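PDB 3NX4: putative oxidoreductase from Salmonella enterica subsp. enterica serovar Typhimurium, which binds NADP and, as a member of the medium-chain dehydrogenase/reductase family, probably acts as an NADPH-dependent acryloyl-CoA reductase. Local coordinates for residues G264-S267 with V268-P271. Sequence-based numbering, arbitrary orientation.
Sequences GVDS and VMTP. With NAP (NADP nicotinamide-adenine-dinucleotide phosphate), chain C.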
loop_
_atom_site.group_PDB
_atom_site.type_symbol
_atom_site.label_atom_id
_atom_site.label_comp_id
_atom_site.label_asym_id
_atom_site.label_seq_id
_atom_site.Cartn_x
_atom_site.Cartn_y
_atom_site.Cartn_z
ATOM N N GLY A 264 -0.081 -1.420 -5.368
ATOM C CA GLY A 264 -0.734 -2.008 -6.524
ATOM C C GLY A 264 0.160 -1.835 -7.740
ATOM O O GLY A 264 0.854 -0.821 -7.880
ATOM N N VAL A 265 0.146 -2.821 -8.626
ATOM C CA VAL A 265 0.951 -2.763 -9.840
ATOM C C VAL A 265 0.067 -2.994 -11.053
ATOM O O VAL A 265 -0.543 -4.057 -11.179
ATOM C CB VAL A 265 2.046 -3.841 -9.822
ATOM C CG1 VAL A 265 2.737 -3.937 -11.176
ATOM C CG2 VAL A 265 3.047 -3.557 -8.718
ATOM N N ASP A 266 -0.019 -1.993 -11.925
ATOM C CA ASP A 266 -0.727 -2.120 -13.200
ATOM C C ASP A 266 0.284 -2.144 -14.337
ATOM O O ASP A 266 1.171 -1.297 -14.392
ATOM C CB ASP A 266 -1.664 -0.924 -13.421
ATOM C CG ASP A 266 -2.121 -0.805 -14.877
ATOM O OD1 ASP A 266 -2.791 -1.737 -15.354
ATOM O OD2 ASP A 266 -1.814 0.210 -15.545
ATOM N N SER A 267 0.147 -3.093 -15.253
ATOM C CA SER A 267 1.057 -3.182 -16.394
ATOM C C SER A 267 0.487 -2.493 -17.631
ATOM O O SER A 267 1.219 -2.176 -18.568
ATOM C CB SER A 267 1.315 -4.643 -16.748
ATOM O OG SER A 267 0.135 -5.230 -17.269
ATOM N N VAL A 268 -0.821 -2.281 -17.639
ATOM C CA VAL A 268 -1.504 -1.848 -18.848
ATOM C C VAL A 268 -1.075 -0.463 -19.309
ATOM O O VAL A 268 -0.763 -0.261 -20.487
ATOM C CB VAL A 268 -3.022 -1.827 -18.647
ATOM C CG1 VAL A 268 -3.716 -1.321 -19.907
ATOM C CG2 VAL A 268 -3.521 -3.213 -18.254
HETATM N N MSE A 269 -1.037 0.474 -18.365
HETATM C CA MSE A 269 -0.834 1.879 -18.676
HETATM C C MSE A 269 0.492 2.427 -18.150
HETATM O O MSE A 269 0.648 3.631 -17.991
HETATM C CB MSE A 269 -1.987 2.701 -18.106
HETATM C CG MSE A 269 -3.374 2.206 -18.500
HETATM SE SE MSE A 269 -4.731 3.589 -18.183
HETATM C CE MSE A 269 -3.904 5.060 -19.160
ATOM N N THR A 270 1.438 1.543 -17.875
ATOM C CA THR A 270 2.750 1.948 -17.377
ATOM C C THR A 270 3.377 3.018 -18.274
ATOM O O THR A 270 3.559 2.794 -19.468
ATOM C CB THR A 270 3.679 0.716 -17.316
ATOM O OG1 THR A 270 3.000 -0.333 -16.626
ATOM C CG2 THR A 270 4.977 1.026 -16.596
ATOM N N PRO A 271 3.709 4.194 -17.706
ATOM C CA PRO A 271 4.265 5.279 -18.539
ATOM C C PRO A 271 5.615 4.906 -19.174
ATOM O O PRO A 271 6.316 4.015 -18.675
ATOM C CB PRO A 271 4.405 6.455 -17.559
ATOM C CG PRO A 271 4.369 5.851 -16.207
ATOM C CD PRO A 271 3.536 4.599 -16.302
HETATM P PA NAP C . -1.221 -17.691 -14.216
HETATM O O1A NAP C . -0.081 -18.099 -15.053
HETATM O O2A NAP C . -2.505 -18.379 -14.428
HETATM O O5B NAP C . -0.810 -17.727 -12.672
HETATM C C5B NAP C . -1.817 -17.679 -11.701
HETATM C C4B NAP C . -1.373 -18.648 -10.615
HETATM O O4B NAP C . -2.217 -18.499 -9.506
HETATM C C3B NAP C . -1.483 -20.110 -11.055
HETATM O O3B NAP C . -0.258 -20.563 -11.599
HETATM C C2B NAP C . -1.791 -20.830 -9.757
HETATM O O2B NAP C . -0.560 -21.129 -9.145
HETATM C C1B NAP C . -2.473 -19.765 -8.915
HETATM N N9A NAP C . -3.932 -19.944 -8.879
HETATM C C8A NAP C . -4.771 -20.192 -9.937
HETATM N N7A NAP C . -6.038 -20.255 -9.460
HETATM C C5A NAP C . -6.016 -20.037 -8.129
HETATM C C6A NAP C . -7.013 -19.996 -7.163
HETATM N N6A NAP C . -8.286 -20.192 -7.482
HETATM N N1A NAP C . -6.670 -19.743 -5.858
HETATM C C2A NAP C . -5.351 -19.539 -5.510
HETATM N N3A NAP C . -4.362 -19.589 -6.470
HETATM C C4A NAP C . -4.695 -19.837 -7.755
HETATM O O3 NAP C . -1.509 -16.115 -14.438
HETATM P PN NAP C . -0.486 -14.928 -14.772
HETATM O O1N NAP C . -0.500 -14.628 -16.222
HETATM O O2N NAP C . 0.795 -15.273 -14.114
HETATM O O5D NAP C . -1.227 -13.745 -13.967
HETATM C C5D NAP C . -1.345 -13.853 -12.569
HETATM C C4D NAP C . -2.376 -12.854 -12.066
HETATM O O4D NAP C . -1.882 -11.558 -12.301
HETATM C C3D NAP C . -3.684 -12.960 -12.830
HETATM O O3D NAP C . -4.754 -12.711 -11.945
HETATM C C2D NAP C . -3.604 -11.851 -13.854
HETATM O O2D NAP C . -4.879 -11.352 -14.177
HETATM C C1D NAP C . -2.799 -10.824 -13.083
HETATM N N1N NAP C . -2.057 -9.881 -13.929
HETATM C C2N NAP C . -2.361 -8.554 -13.823
HETATM C C3N NAP C . -1.684 -7.598 -14.575
HETATM C C7N NAP C . -1.686 -6.189 -14.048
HETATM O O7N NAP C . -1.653 -5.104 -14.939
HETATM N N7N NAP C . -1.723 -6.009 -12.733
HETATM C C4N NAP C . -0.680 -8.014 -15.449
HETATM C C5N NAP C . -0.373 -9.378 -15.546
HETATM C C6N NAP C . -1.066 -10.304 -14.769
HETATM P P2B NAP C . -0.372 -22.488 -8.280
HETATM O O1X NAP C . 1.106 -22.676 -8.076
HETATM O O2X NAP C . -1.059 -22.336 -6.944
HETATM O O3X NAP C . -0.965 -23.626 -9.066
#
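With CG trans to its backbone N (chi1 164°), D266 folds its carboxylate forward along the chain to the backbone amides of V268 and M269, while S267, with chi1 at 68°, holds OG on the same nicotinamide oxygen that its own backbone N reaches. The two carboxylate oxygens of D266 divide the work. OD2 accepts M269 N at 2.9 Å on its syn side, whereas V268 N meets OD1 at 3.1 Å from well above the carboxylate plane. The bond from V268 N to OD1 closes an Asx turn, and OD2 takes up the next amide, that of M269. OD2 has a further partner in the hydroxyl of Y233 of the second subunit, so the carboxylate ties the loop to the dimer interface and, with bonds on both oxygens, two of them on OD2, is restrained. CB and CG2 of V268 lie against OD1. T270 OG1 lies near both D266 O (3.0 Å) and S267 O (3.2 Å).

The loop offers V265 O, S267 N and the S267 hydroxyl to the carboxamide of NADP. V265 O accepts N7N at 2.8 Å, and O7N is gripped twice, by S267 N at 2.7 Å in a nearly straight bond (170°) and by S267 OG at 2.9 Å. The carboxamide is thus met by two donors on its oxygen and one acceptor on its nitrogen, which restrains its rotation. The loop leaves strand 261-264, an outermost strand of the parallel Rossmann sheet within this chain, whose G264 also makes backbone hydrogen bonds to the second subunit, passes beside helix 118-140, where S267 touches T126 and T130, and leads through P271, the N-cap, into helix 272-285.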